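Local coordinates for probable enoyl-CoA hydratase/isomerase (PDB 5YLO), which probably acts as a Δ3,Δ2-enoyl-CoA isomerase of the crotonase superfamily, shifting double bonds of unsaturated acyl-CoA in fatty acid breakdown, at residues N21-R26 with G56-S61; R60-G65 with G109-A114; K101-A106 with L120-R125; A105-S110 with A129-K134; F124-A129 with V182-A187. All blocks are in the same frame, centred on the assembly; numbering follows the deposited sequence.

In the fold
All five contacts sit in one crotonase-like domain. Contact 1 ties the loops after strands 15-20 and 52-56; contact 2 begins where it ends, about 8 Å away between centres, and carries the second loop on to strand 111-112. Contacts 3 and 4 both start from strand 103-107. Contact 4, its centre about 7 Å from that of contact 2 and about 8 Å from that of contact 5, joins this strand's end to the small sheet. Contacts 3 and 5, centres about 11 Å apart, are successive parallel seams of the large sheet, and contact 5 closes last. The loops of contacts 1 and 2 probably line the acyl-CoA site, while contacts 3 and 5 reach the subunit interface.

Contact 1: residues N21-R26 with G56-S61; sequences NRPQQR and GGSGRS
Pro23 and Ser58 make the snug end of this contact. The proline ring lies against the serine methylene, CG to CB of Ser58 at 3.6 Å, and the Ser58 hydroxyl is turned back beside its own backbone nitrogen (chi1 -79°), where OG hydrogen-bonds to Leu20 O. That leaves OG lying 3.9 Å from Asn21 CA as a mere packing neighbour. Gly59 follows with a positive phi, and the chain passes close under Pro23 at a point where the backbone carries no side chain. On the other loop, Arg26 N bonds to Pro23 O at 3.1 Å, closing the turn that brings Arg26 around to face Ser61.

The other end is open to solvent and less ordered, though Arg26 approaches Ser61 closely, with NH2 2.7 Å from OG. Arg26 bends at chi3 (80°) and lays its guanidinium against the serine, whose OG lies over one face of it. Beyond it Arg60, poorly ordered, crosses at a slant: its CD is 3.7 Å from Arg26 NH2, and the two guanidinium planes are 17° apart. Here like charges approach, Arg26 NH1 to Arg60 NE at 4.1 Å, where solvent can probably soften the repulsion.

Both segments are loops that follow parallel strands of the large sheet, 15-20 and 52-56. Loops in these places contribute to the coenzyme A site of crotonase-fold enzymes, and the same is likely here.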
# COMPACT_ATOMS: atom_id res chain seq x y z
N ASN A 21 -21.85 17.74 -17.29
CA ASN A 21 -22.41 19.03 -17.69
C ASN A 21 -23.77 19.25 -17.03
O ASN A 21 -24.81 19.32 -17.68
CB ASN A 21 -22.53 19.14 -19.21
CG ASN A 21 -22.69 20.57 -19.67
OD1 ASN A 21 -22.46 20.80 -20.96
ND2 ASN A 21 -23.02 21.46 -18.89
N ARG A 22 -23.75 19.36 -15.71
CA ARG A 22 -24.87 19.90 -14.94
C ARG A 22 -24.30 20.87 -13.92
O ARG A 22 -24.36 20.63 -12.71
CB ARG A 22 -25.69 18.79 -14.28
CG ARG A 22 -26.45 17.91 -15.27
CD ARG A 22 -27.80 17.51 -14.72
NE ARG A 22 -27.68 16.65 -13.54
CZ ARG A 22 -28.58 16.58 -12.57
NH1 ARG A 22 -29.67 17.34 -12.62
NH2 ARG A 22 -28.39 15.77 -11.54
N PRO A 23 -23.73 21.99 -14.38
CA PRO A 23 -23.01 22.88 -13.45
C PRO A 23 -23.91 23.49 -12.40
O PRO A 23 -23.44 23.79 -11.29
CB PRO A 23 -22.42 23.95 -14.38
CG PRO A 23 -22.57 23.42 -15.78
CD PRO A 23 -23.78 22.54 -15.74
N GLN A 24 -25.20 23.68 -12.70
CA GLN A 24 -26.11 24.24 -11.71
C GLN A 24 -26.28 23.31 -10.52
O GLN A 24 -26.42 23.77 -9.38
CB GLN A 24 -27.47 24.54 -12.35
CG GLN A 24 -27.44 25.62 -13.41
CD GLN A 24 -28.73 26.41 -13.46
OE1 GLN A 24 -29.47 26.47 -12.48
NE2 GLN A 24 -29.00 27.02 -14.61
N GLN A 25 -26.26 22.00 -10.76
CA GLN A 25 -26.36 21.01 -9.71
C GLN A 25 -25.00 20.56 -9.20
O GLN A 25 -24.90 19.51 -8.55
CB GLN A 25 -27.16 19.80 -10.20
CG GLN A 25 -28.36 20.15 -11.08
CD GLN A 25 -29.32 21.11 -10.40
OE1 GLN A 25 -29.49 21.08 -9.19
NE2 GLN A 25 -29.94 21.97 -11.19
N ARG A 26 -23.95 21.34 -9.47
CA ARG A 26 -22.56 20.95 -9.19
C ARG A 26 -22.24 19.59 -9.79
O ARG A 26 -21.49 18.80 -9.21
CB ARG A 26 -22.27 20.99 -7.69
CG ARG A 26 -22.59 22.33 -7.03
CD ARG A 26 -22.24 22.33 -5.54
NE ARG A 26 -20.81 22.55 -5.30
CZ ARG A 26 -20.26 23.75 -5.10
NH1 ARG A 26 -21.02 24.84 -5.11
NH2 ARG A 26 -18.96 23.85 -4.88
N GLY A 56 -13.89 15.19 -16.72
CA GLY A 56 -13.87 16.48 -16.06
C GLY A 56 -15.26 16.93 -15.66
O GLY A 56 -16.27 16.38 -16.09
N GLY A 57 -15.28 17.95 -14.80
CA GLY A 57 -16.52 18.59 -14.41
C GLY A 57 -16.67 19.96 -15.05
O GLY A 57 -15.74 20.52 -15.64
N SER A 58 -17.87 20.51 -14.94
CA SER A 58 -18.19 21.82 -15.49
C SER A 58 -18.33 22.83 -14.37
O SER A 58 -18.87 22.53 -13.30
CB SER A 58 -19.47 21.77 -16.32
OG SER A 58 -19.23 21.23 -17.61
N GLY A 59 -17.83 24.04 -14.62
CA GLY A 59 -18.00 25.11 -13.66
C GLY A 59 -17.06 24.96 -12.48
O GLY A 59 -15.89 24.59 -12.62
N ARG A 60 -17.59 25.25 -11.29
CA ARG A 60 -16.75 25.34 -10.10
C ARG A 60 -16.41 23.98 -9.51
O ARG A 60 -15.36 23.83 -8.89
CB ARG A 60 -17.46 26.21 -9.05
CG ARG A 60 -16.65 26.47 -7.79
CD ARG A 60 -17.58 26.79 -6.63
NE ARG A 60 -18.68 27.66 -7.03
CZ ARG A 60 -18.70 28.98 -6.85
NH1 ARG A 60 -19.75 29.69 -7.25
NH2 ARG A 60 -17.68 29.58 -6.27
N SER A 61 -17.27 22.99 -9.70
CA SER A 61 -17.16 21.71 -9.00
C SER A 61 -17.00 20.57 -9.99
O SER A 61 -17.58 20.59 -11.08
CB SER A 61 -18.39 21.47 -8.12
OG SER A 61 -18.53 22.52 -7.18

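Contact 2: residues R60-G65 with G109-A114; sequences RSFCAG and GSAVGA
Backbone hydrogen bonds from Cys63 hold its loop to Ser110 and Val112. Cys63 N reaches Ser110 O at 3.2 Å in an almost straight bond (165°), with the donor in the carbonyl plane, and Val112 N answers to Cys63 O at 3.0 Å. Together they bridge Cys63 and Ala111. Ser110 O takes a second, weak bond from Phe62 N, so two successive amides share one carbonyl. Within the loop, Gly65 N hydrogen-bonds to Cys63 SG at 3.5 Å.

Softer CA-H...O contacts fill in the edges. Gly109 CA comes to 3.1 Å from Arg60 O, a closeness possible because glycine has no CB to collide with that oxygen; Ala111 CA likewise lies close to Cys63 O.

Apolar packing is modest. Phe62, with CG anti to its backbone N (chi1 173°), carries its ring away from the strand but keeps CD2 at 3.8 Å from Ala111 CB. Polar atoms also make van der Waals contacts: Val112 CB rests 3.7 Å from Ala64 O, and the OG atoms of Ser61 and Ser110 approach to 3.7 Å.

Gly113 is at the N-cap position of helix 114-120, right after the bridge; a glycerol near Ala114 probably comes from the crystallisation liquor. In crotonase-fold enzymes, backbone N-H groups from this loop and the start of this helix form the oxyanion hole for the thioester carbonyl, consistent with the arrangement here.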
# COMPACT_ATOMS: atom_id res chain seq x y z
N ARG A 60 -17.59 25.25 -11.29
CA ARG A 60 -16.75 25.34 -10.10
C ARG A 60 -16.41 23.98 -9.51
O ARG A 60 -15.36 23.83 -8.89
CB ARG A 60 -17.46 26.21 -9.05
CG ARG A 60 -16.65 26.47 -7.79
CD ARG A 60 -17.58 26.79 -6.63
NE ARG A 60 -18.68 27.66 -7.03
CZ ARG A 60 -18.70 28.98 -6.85
NH1 ARG A 60 -19.75 29.69 -7.25
NH2 ARG A 60 -17.68 29.58 -6.27
N SER A 61 -17.27 22.99 -9.70
CA SER A 61 -17.16 21.71 -9.00
C SER A 61 -17.00 20.57 -9.99
O SER A 61 -17.58 20.59 -11.08
CB SER A 61 -18.39 21.47 -8.12
OG SER A 61 -18.53 22.52 -7.18
N PHE A 62 -16.20 19.57 -9.60
CA PHE A 62 -16.06 18.36 -10.40
C PHE A 62 -17.33 17.52 -10.32
O PHE A 62 -17.95 17.21 -11.35
CB PHE A 62 -14.85 17.56 -9.94
CG PHE A 62 -14.71 16.22 -10.60
CD1 PHE A 62 -14.22 16.11 -11.90
CD2 PHE A 62 -15.05 15.06 -9.92
CE1 PHE A 62 -14.09 14.88 -12.51
CE2 PHE A 62 -14.92 13.82 -10.53
CZ PHE A 62 -14.44 13.73 -11.82
N CYS A 63 -17.74 17.15 -9.11
CA CYS A 63 -18.96 16.39 -8.92
C CYS A 63 -19.36 16.34 -7.45
O CYS A 63 -18.59 15.86 -6.60
CB CYS A 63 -18.81 14.96 -9.45
SG CYS A 63 -20.31 13.99 -9.29
N ALA A 64 -20.57 16.80 -7.14
CA ALA A 64 -21.07 16.84 -5.77
C ALA A 64 -21.68 15.52 -5.30
O ALA A 64 -22.17 15.46 -4.17
CB ALA A 64 -22.11 17.96 -5.63
N GLY A 65 -21.68 14.48 -6.13
CA GLY A 65 -22.18 13.18 -5.70
C GLY A 65 -23.55 12.82 -6.24
O GLY A 65 -23.96 13.32 -7.30
N GLY A 109 -12.86 21.00 -9.40
CA GLY A 109 -13.46 21.54 -8.19
C GLY A 109 -13.67 20.45 -7.17
O GLY A 109 -12.99 19.42 -7.19
N SER A 110 -14.63 20.67 -6.27
CA SER A 110 -14.85 19.72 -5.19
C SER A 110 -15.45 18.42 -5.72
O SER A 110 -16.32 18.42 -6.60
CB SER A 110 -15.77 20.32 -4.12
OG SER A 110 -17.11 20.39 -4.57
N ALA A 111 -14.98 17.30 -5.16
CA ALA A 111 -15.52 15.98 -5.45
C ALA A 111 -15.99 15.36 -4.14
O ALA A 111 -15.23 15.27 -3.17
CB ALA A 111 -14.48 15.08 -6.12
N VAL A 112 -17.26 14.93 -4.10
CA VAL A 112 -17.89 14.48 -2.87
C VAL A 112 -18.53 13.12 -3.11
O VAL A 112 -19.26 12.93 -4.09
CB VAL A 112 -18.95 15.48 -2.38
CG1 VAL A 112 -19.58 15.00 -1.08
CG2 VAL A 112 -18.34 16.87 -2.20
N GLY A 113 -18.25 12.17 -2.22
CA GLY A 113 -18.95 10.89 -2.22
C GLY A 113 -18.74 10.13 -3.51
O GLY A 113 -17.61 9.81 -3.89
N ALA A 114 -19.85 9.83 -4.19
CA ALA A 114 -19.77 9.14 -5.48
C ALA A 114 -19.01 9.97 -6.51
O ALA A 114 -18.44 9.41 -7.45
CB ALA A 114 -21.17 8.81 -5.99

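Contact 3: residues K101-A106 with L120-R125; sequences KPTVAA and LCCDFR
Thr103 is embraced by Cys122, Asp123 and Phe124. Its carbonyl oxygen takes the Phe124 N-H at 3.1 Å, the donor lying in the carbonyl plane, and a weaker, bent bond from Asp123 N. Its own N-H goes back to Asp123 OD2 at 3.3 Å, straight (161°) but long. With OG1 anti to the backbone N (chi1 160°), the threonine sends the hydroxyl to Cys122, where OG1 and SG lie 3.1 Å apart; its side chain and that of Asp123 cross at about a right angle, with CG2 3.3 Å from Asp123 OD2.

One residue on, the ladder becomes regular. Ala105 N bonds to Phe124 O at 2.9 Å, and the pairs Val104-Phe124 and Ala105-Arg125 run parallel. Ala105 CB fits against Cys122 SG (3.6 Å) and the CG of Arg125, whereas Val104 CG2 slants past CD2 of the Phe124 ring on the other face of the sheet.

Outside this shell, salt bridges hold Asp123, from Lys214 and from Lys162 of the second subunit, and carbonyls hold Arg125. It doubles back to give NH1 to Cys122 O at 2.8 Å and to Ala119 O, and NE to Leu181 O. The connection from 103-107 to 124-128 runs through strand 111-112 and helix 114-120. Strand 52-56 continues the sheet beyond 103-107, helix 191-204 packs on the Val104 and Phe124 face, and helix 85-97 comes up to Cys121 and Cys122.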
# COMPACT_ATOMS: atom_id res chain seq x y z
N LYS A 101 -8.36 1.93 -21.98
CA LYS A 101 -7.59 3.10 -22.36
C LYS A 101 -7.10 3.83 -21.11
O LYS A 101 -7.69 3.72 -20.03
CB LYS A 101 -8.45 4.06 -23.19
CG LYS A 101 -9.25 3.40 -24.31
CD LYS A 101 -8.41 3.14 -25.55
CE LYS A 101 -9.31 2.70 -26.70
NZ LYS A 101 -8.59 2.51 -27.99
N PRO A 102 -5.99 4.57 -21.21
CA PRO A 102 -5.56 5.38 -20.07
C PRO A 102 -6.59 6.47 -19.78
O PRO A 102 -7.04 7.18 -20.67
CB PRO A 102 -4.22 5.98 -20.54
CG PRO A 102 -3.78 5.09 -21.67
CD PRO A 102 -5.04 4.63 -22.33
N THR A 103 -6.97 6.57 -18.51
CA THR A 103 -7.99 7.52 -18.08
C THR A 103 -7.39 8.52 -17.09
O THR A 103 -6.61 8.15 -16.22
CB THR A 103 -9.18 6.79 -17.45
OG1 THR A 103 -9.93 7.69 -16.63
CG2 THR A 103 -8.72 5.61 -16.61
N VAL A 104 -7.76 9.79 -17.26
CA VAL A 104 -7.31 10.87 -16.40
C VAL A 104 -8.53 11.61 -15.87
O VAL A 104 -9.46 11.90 -16.63
CB VAL A 104 -6.37 11.85 -17.15
CG1 VAL A 104 -5.81 12.88 -16.18
CG2 VAL A 104 -5.26 11.10 -17.85
N ALA A 105 -8.52 11.91 -14.58
CA ALA A 105 -9.59 12.65 -13.93
C ALA A 105 -9.11 14.07 -13.66
O ALA A 105 -8.14 14.26 -12.91
CB ALA A 105 -10.04 11.98 -12.64
N ALA A 106 -9.77 15.05 -14.27
CA ALA A 106 -9.43 16.46 -14.08
C ALA A 106 -10.35 17.02 -13.00
O ALA A 106 -11.46 17.46 -13.27
CB ALA A 106 -9.58 17.23 -15.39
N LEU A 120 -11.58 8.30 -8.50
CA LEU A 120 -10.71 7.22 -8.04
C LEU A 120 -10.67 6.05 -9.02
O LEU A 120 -9.69 5.30 -9.04
CB LEU A 120 -11.16 6.73 -6.66
CG LEU A 120 -11.23 7.83 -5.61
CD1 LEU A 120 -11.76 7.30 -4.28
CD2 LEU A 120 -9.87 8.49 -5.43
N CYS A 121 -11.72 5.88 -9.84
CA CYS A 121 -11.73 4.85 -10.87
C CYS A 121 -10.84 5.20 -12.05
O CYS A 121 -10.57 4.33 -12.88
CB CYS A 121 -13.16 4.61 -11.36
SG CYS A 121 -14.27 3.94 -10.10
N CYS A 122 -10.37 6.44 -12.14
CA CYS A 122 -9.45 6.81 -13.20
C CYS A 122 -8.03 6.44 -12.81
O CYS A 122 -7.69 6.30 -11.63
CB CYS A 122 -9.55 8.31 -13.50
SG CYS A 122 -11.19 8.84 -14.05
N ASP A 123 -7.18 6.28 -13.83
CA ASP A 123 -5.79 5.91 -13.58
C ASP A 123 -5.01 7.06 -12.94
O ASP A 123 -4.18 6.84 -12.06
CB ASP A 123 -5.12 5.47 -14.88
CG ASP A 123 -5.74 4.21 -15.45
OD1 ASP A 123 -6.20 3.37 -14.65
OD2 ASP A 123 -5.77 4.06 -16.69
N PHE A 124 -5.27 8.28 -13.38
CA PHE A 124 -4.54 9.44 -12.91
C PHE A 124 -5.52 10.51 -12.43
O PHE A 124 -6.67 10.55 -12.85
CB PHE A 124 -3.65 10.01 -14.02
CG PHE A 124 -2.68 9.02 -14.58
CD1 PHE A 124 -1.46 8.80 -13.96
CD2 PHE A 124 -2.98 8.30 -15.73
CE1 PHE A 124 -0.56 7.88 -14.47
CE2 PHE A 124 -2.09 7.38 -16.24
CZ PHE A 124 -0.88 7.17 -15.62
N ARG A 125 -5.03 11.36 -11.52
CA ARG A 125 -5.83 12.46 -10.99
C ARG A 125 -4.98 13.71 -10.93
O ARG A 125 -3.96 13.75 -10.23
CB ARG A 125 -6.38 12.11 -9.60
CG ARG A 125 -7.72 11.38 -9.64
CD ARG A 125 -7.99 10.65 -8.33
NE ARG A 125 -6.91 9.74 -7.98
CZ ARG A 125 -6.73 8.55 -8.53
NH1 ARG A 125 -7.56 8.11 -9.47
NH2 ARG A 125 -5.71 7.78 -8.15

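Contact 4: residues A105-S110 with A129-K134; sequences AAVNGS and ASARFK
Val107 places CG1 anti to its backbone N (chi1 -172°), while Phe133 has CG beside its backbone N, anti to its carbonyl carbon (chi1 -64°); these two choices bring the side chains tip to tip, with CG1 3.6 Å from CZ and approaching the ring obliquely. Ala131 CB also touches CG1, at 3.8 Å, and leans on Val107 O. Val107 sits at the centre of an inverse gamma turn, closed by a weak bond from Asn108 N to Ala106 O at 2.9 Å. That tight bend ends strand 103-107 and throws the chain across to the small sheet.

The crossing is part of the crotonase architecture, in which the large sheet is accompanied by a smaller one, here with strands 111-112 and 132-134 side by side and parallel. Backbone carbonyl oxygens meet carbon atoms here. Gly109 O lies 3.3 Å from Ala131 CB, and Ser110 CA comes to 3.0 Å from Arg132 O, a CA-H...O contact with 133° at the hydrogen. The same oxygen accepts the N-H of Ala111, the start of the pairing between the two small strands.

Toward the surface, Ser130 OG stands 3.6 Å from Asn108 O and is hydrogen-bonded to Asp188. Asn108 turns its amide the other way, with OD1 on Gly57 N. Arg132 touches Ser110 CB to CB at 4.1 Å and then bends outward.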
# COMPACT_ATOMS: atom_id res chain seq x y z
N ALA A 105 -8.52 11.91 -14.58
CA ALA A 105 -9.59 12.65 -13.93
C ALA A 105 -9.11 14.07 -13.66
O ALA A 105 -8.14 14.26 -12.91
CB ALA A 105 -10.04 11.98 -12.64
N ALA A 106 -9.77 15.05 -14.27
CA ALA A 106 -9.43 16.46 -14.08
C ALA A 106 -10.35 17.02 -13.00
O ALA A 106 -11.46 17.46 -13.27
CB ALA A 106 -9.58 17.23 -15.39
N VAL A 107 -9.86 17.00 -11.76
CA VAL A 107 -10.64 17.46 -10.62
C VAL A 107 -10.63 18.98 -10.59
O VAL A 107 -9.82 19.60 -9.90
CB VAL A 107 -10.10 16.86 -9.31
CG1 VAL A 107 -11.03 17.18 -8.16
CG2 VAL A 107 -9.93 15.36 -9.45
N ASN A 108 -11.53 19.60 -11.36
CA ASN A 108 -11.58 21.05 -11.47
C ASN A 108 -12.11 21.71 -10.21
O ASN A 108 -11.81 22.89 -9.98
CB ASN A 108 -12.43 21.45 -12.68
CG ASN A 108 -13.76 20.73 -12.70
OD1 ASN A 108 -13.84 19.54 -13.01
ND2 ASN A 108 -14.83 21.45 -12.36
N GLY A 109 -12.86 21.00 -9.40
CA GLY A 109 -13.46 21.54 -8.19
C GLY A 109 -13.67 20.45 -7.17
O GLY A 109 -12.99 19.42 -7.19
N SER A 110 -14.63 20.67 -6.27
CA SER A 110 -14.85 19.72 -5.19
C SER A 110 -15.45 18.42 -5.72
O SER A 110 -16.32 18.42 -6.60
CB SER A 110 -15.77 20.32 -4.12
OG SER A 110 -17.11 20.39 -4.57
N ALA A 129 -6.13 23.71 -7.45
CA ALA A 129 -5.87 24.07 -6.06
C ALA A 129 -7.17 24.30 -5.30
O ALA A 129 -7.23 24.05 -4.09
CB ALA A 129 -4.99 25.32 -6.00
N SER A 130 -8.22 24.75 -5.98
CA SER A 130 -9.50 24.98 -5.33
C SER A 130 -10.23 23.69 -4.99
O SER A 130 -11.18 23.72 -4.20
CB SER A 130 -10.40 25.84 -6.22
OG SER A 130 -10.59 25.23 -7.48
N ALA A 131 -9.81 22.56 -5.56
CA ALA A 131 -10.54 21.31 -5.37
C ALA A 131 -10.56 20.90 -3.90
O ALA A 131 -9.57 21.04 -3.18
CB ALA A 131 -9.92 20.20 -6.22
N ARG A 132 -11.71 20.38 -3.47
CA ARG A 132 -11.90 19.90 -2.11
C ARG A 132 -12.52 18.51 -2.17
O ARG A 132 -13.26 18.18 -3.10
CB ARG A 132 -12.80 20.85 -1.31
CG ARG A 132 -12.34 22.30 -1.34
CD ARG A 132 -11.78 22.74 -0.00
NE ARG A 132 -12.81 22.77 1.02
CZ ARG A 132 -12.57 22.90 2.32
NH1 ARG A 132 -13.58 22.91 3.18
NH2 ARG A 132 -11.33 23.00 2.76
N PHE A 133 -12.21 17.68 -1.17
CA PHE A 133 -12.60 16.28 -1.20
C PHE A 133 -13.33 15.90 0.07
O PHE A 133 -12.86 16.18 1.18
CB PHE A 133 -11.37 15.39 -1.40
CG PHE A 133 -10.67 15.60 -2.71
CD1 PHE A 133 -9.71 16.59 -2.85
CD2 PHE A 133 -10.99 14.83 -3.81
CE1 PHE A 133 -9.07 16.79 -4.07
CE2 PHE A 133 -10.36 15.02 -5.03
CZ PHE A 133 -9.40 16.01 -5.16
N LYS A 134 -14.48 15.24 -0.09
CA LYS A 134 -15.32 14.80 1.01
C LYS A 134 -15.72 13.35 0.80
O LYS A 134 -15.97 12.93 -0.34
CB LYS A 134 -16.58 15.67 1.15
CG LYS A 134 -16.42 16.91 2.02
CD LYS A 134 -17.71 17.72 2.03
CE LYS A 134 -17.82 18.58 3.28
NZ LYS A 134 -19.12 19.31 3.30

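Contact 5: residues F124-A129 with V182-A187; sequences FRIAAA and VGEVVA
Arg125 O is gripped by two consecutive amides, Gly183 N at 3.0 Å and, more weakly, Glu184 N at 3.3 Å. Gly183 has helix-like backbone angles, which turn both N-H groups onto one carbonyl just where strand 184-186 begins. From there the two strands form a regular parallel ladder at the edge of the crotonase-fold sheet, their axes 4.7 Å apart at closest approach and 27° apart in direction. Ala127 supplies both bonds of the ladder's middle: its N goes to Glu184 O at 2.9 Å, and its O receives Val186 N at 3.0 Å, nearly in line with the carbonyl bond. A weak bond from Ala129 N to Val186 O ends the series.

The two faces of the sheet differ. On one, Ile126 and Glu184 run side by side, with CD1 next to OE1, and Leu191 of helix 191-204 packs on Ile126 and Val186. Glu184 also makes a long, weak ion pair with Arg163 of the second subunit. On the other face lie Ala127 and Val185, and helix 173-179 packs on Val185 and Val182. Val182 has CG1 anti to its carbonyl carbon (chi1 -54°), which brings this methyl over the alkyl start of Arg125 and to 4.1 Å from Ala127 CB.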
# COMPACT_ATOMS: atom_id res chain seq x y z
N PHE A 124 -5.27 8.28 -13.38
CA PHE A 124 -4.54 9.44 -12.91
C PHE A 124 -5.52 10.51 -12.43
O PHE A 124 -6.67 10.55 -12.85
CB PHE A 124 -3.65 10.01 -14.02
CG PHE A 124 -2.68 9.02 -14.58
CD1 PHE A 124 -1.46 8.80 -13.96
CD2 PHE A 124 -2.98 8.30 -15.73
CE1 PHE A 124 -0.56 7.88 -14.47
CE2 PHE A 124 -2.09 7.38 -16.24
CZ PHE A 124 -0.88 7.17 -15.62
N ARG A 125 -5.03 11.36 -11.52
CA ARG A 125 -5.83 12.46 -10.99
C ARG A 125 -4.98 13.71 -10.93
O ARG A 125 -3.96 13.75 -10.23
CB ARG A 125 -6.38 12.11 -9.60
CG ARG A 125 -7.72 11.38 -9.64
CD ARG A 125 -7.99 10.65 -8.33
NE ARG A 125 -6.91 9.74 -7.98
CZ ARG A 125 -6.73 8.55 -8.53
NH1 ARG A 125 -7.56 8.11 -9.47
NH2 ARG A 125 -5.71 7.78 -8.15
N ILE A 126 -5.38 14.73 -11.68
CA ILE A 126 -4.80 16.06 -11.61
C ILE A 126 -5.88 17.00 -11.08
O ILE A 126 -6.98 17.07 -11.64
CB ILE A 126 -4.29 16.54 -12.98
CG1 ILE A 126 -3.31 15.52 -13.57
CG2 ILE A 126 -3.62 17.90 -12.85
CD1 ILE A 126 -2.86 15.85 -14.97
N ALA A 127 -5.57 17.70 -10.00
CA ALA A 127 -6.55 18.51 -9.30
C ALA A 127 -6.16 19.98 -9.33
O ALA A 127 -4.97 20.32 -9.27
CB ALA A 127 -6.72 18.05 -7.85
N ALA A 128 -7.16 20.85 -9.42
CA ALA A 128 -6.94 22.27 -9.23
C ALA A 128 -6.77 22.57 -7.74
O ALA A 128 -7.21 21.82 -6.87
CB ALA A 128 -8.11 23.07 -9.80
N ALA A 129 -6.13 23.71 -7.45
CA ALA A 129 -5.87 24.07 -6.06
C ALA A 129 -7.17 24.30 -5.30
O ALA A 129 -7.23 24.05 -4.09
CB ALA A 129 -4.99 25.32 -6.00
N VAL A 182 -4.48 12.44 -4.98
CA VAL A 182 -4.27 12.87 -6.36
C VAL A 182 -2.77 12.85 -6.64
O VAL A 182 -1.95 12.91 -5.72
CB VAL A 182 -4.86 14.27 -6.64
CG1 VAL A 182 -6.32 14.32 -6.23
CG2 VAL A 182 -4.06 15.35 -5.91
N GLY A 183 -2.43 12.74 -7.91
CA GLY A 183 -1.03 12.62 -8.30
C GLY A 183 -0.36 13.94 -8.60
O GLY A 183 0.87 14.04 -8.57
N GLU A 184 -1.16 14.97 -8.89
CA GLU A 184 -0.63 16.24 -9.34
C GLU A 184 -1.62 17.35 -9.01
O GLU A 184 -2.84 17.14 -9.07
CB GLU A 184 -0.33 16.20 -10.84
CG GLU A 184 0.34 17.44 -11.39
CD GLU A 184 0.71 17.29 -12.86
OE1 GLU A 184 0.73 16.14 -13.35
OE2 GLU A 184 0.97 18.32 -13.51
N VAL A 185 -1.09 18.52 -8.67
CA VAL A 185 -1.91 19.69 -8.35
C VAL A 185 -1.39 20.87 -9.15
O VAL A 185 -0.19 21.17 -9.13
CB VAL A 185 -1.89 20.00 -6.84
CG1 VAL A 185 -2.56 21.34 -6.57
CG2 VAL A 185 -2.58 18.90 -6.06
N VAL A 186 -2.30 21.55 -9.85
CA VAL A 186 -1.97 22.74 -10.63
C VAL A 186 -2.97 23.83 -10.29
O VAL A 186 -4.02 23.58 -9.70
CB VAL A 186 -1.97 22.46 -12.15
CG1 VAL A 186 -0.95 21.39 -12.50
CG2 VAL A 186 -3.36 22.05 -12.61
N ALA A 187 -2.63 25.05 -10.69
CA ALA A 187 -3.56 26.17 -10.54
C ALA A 187 -4.77 25.96 -11.45
O ALA A 187 -4.67 25.38 -12.53
CB ALA A 187 -2.87 27.49 -10.88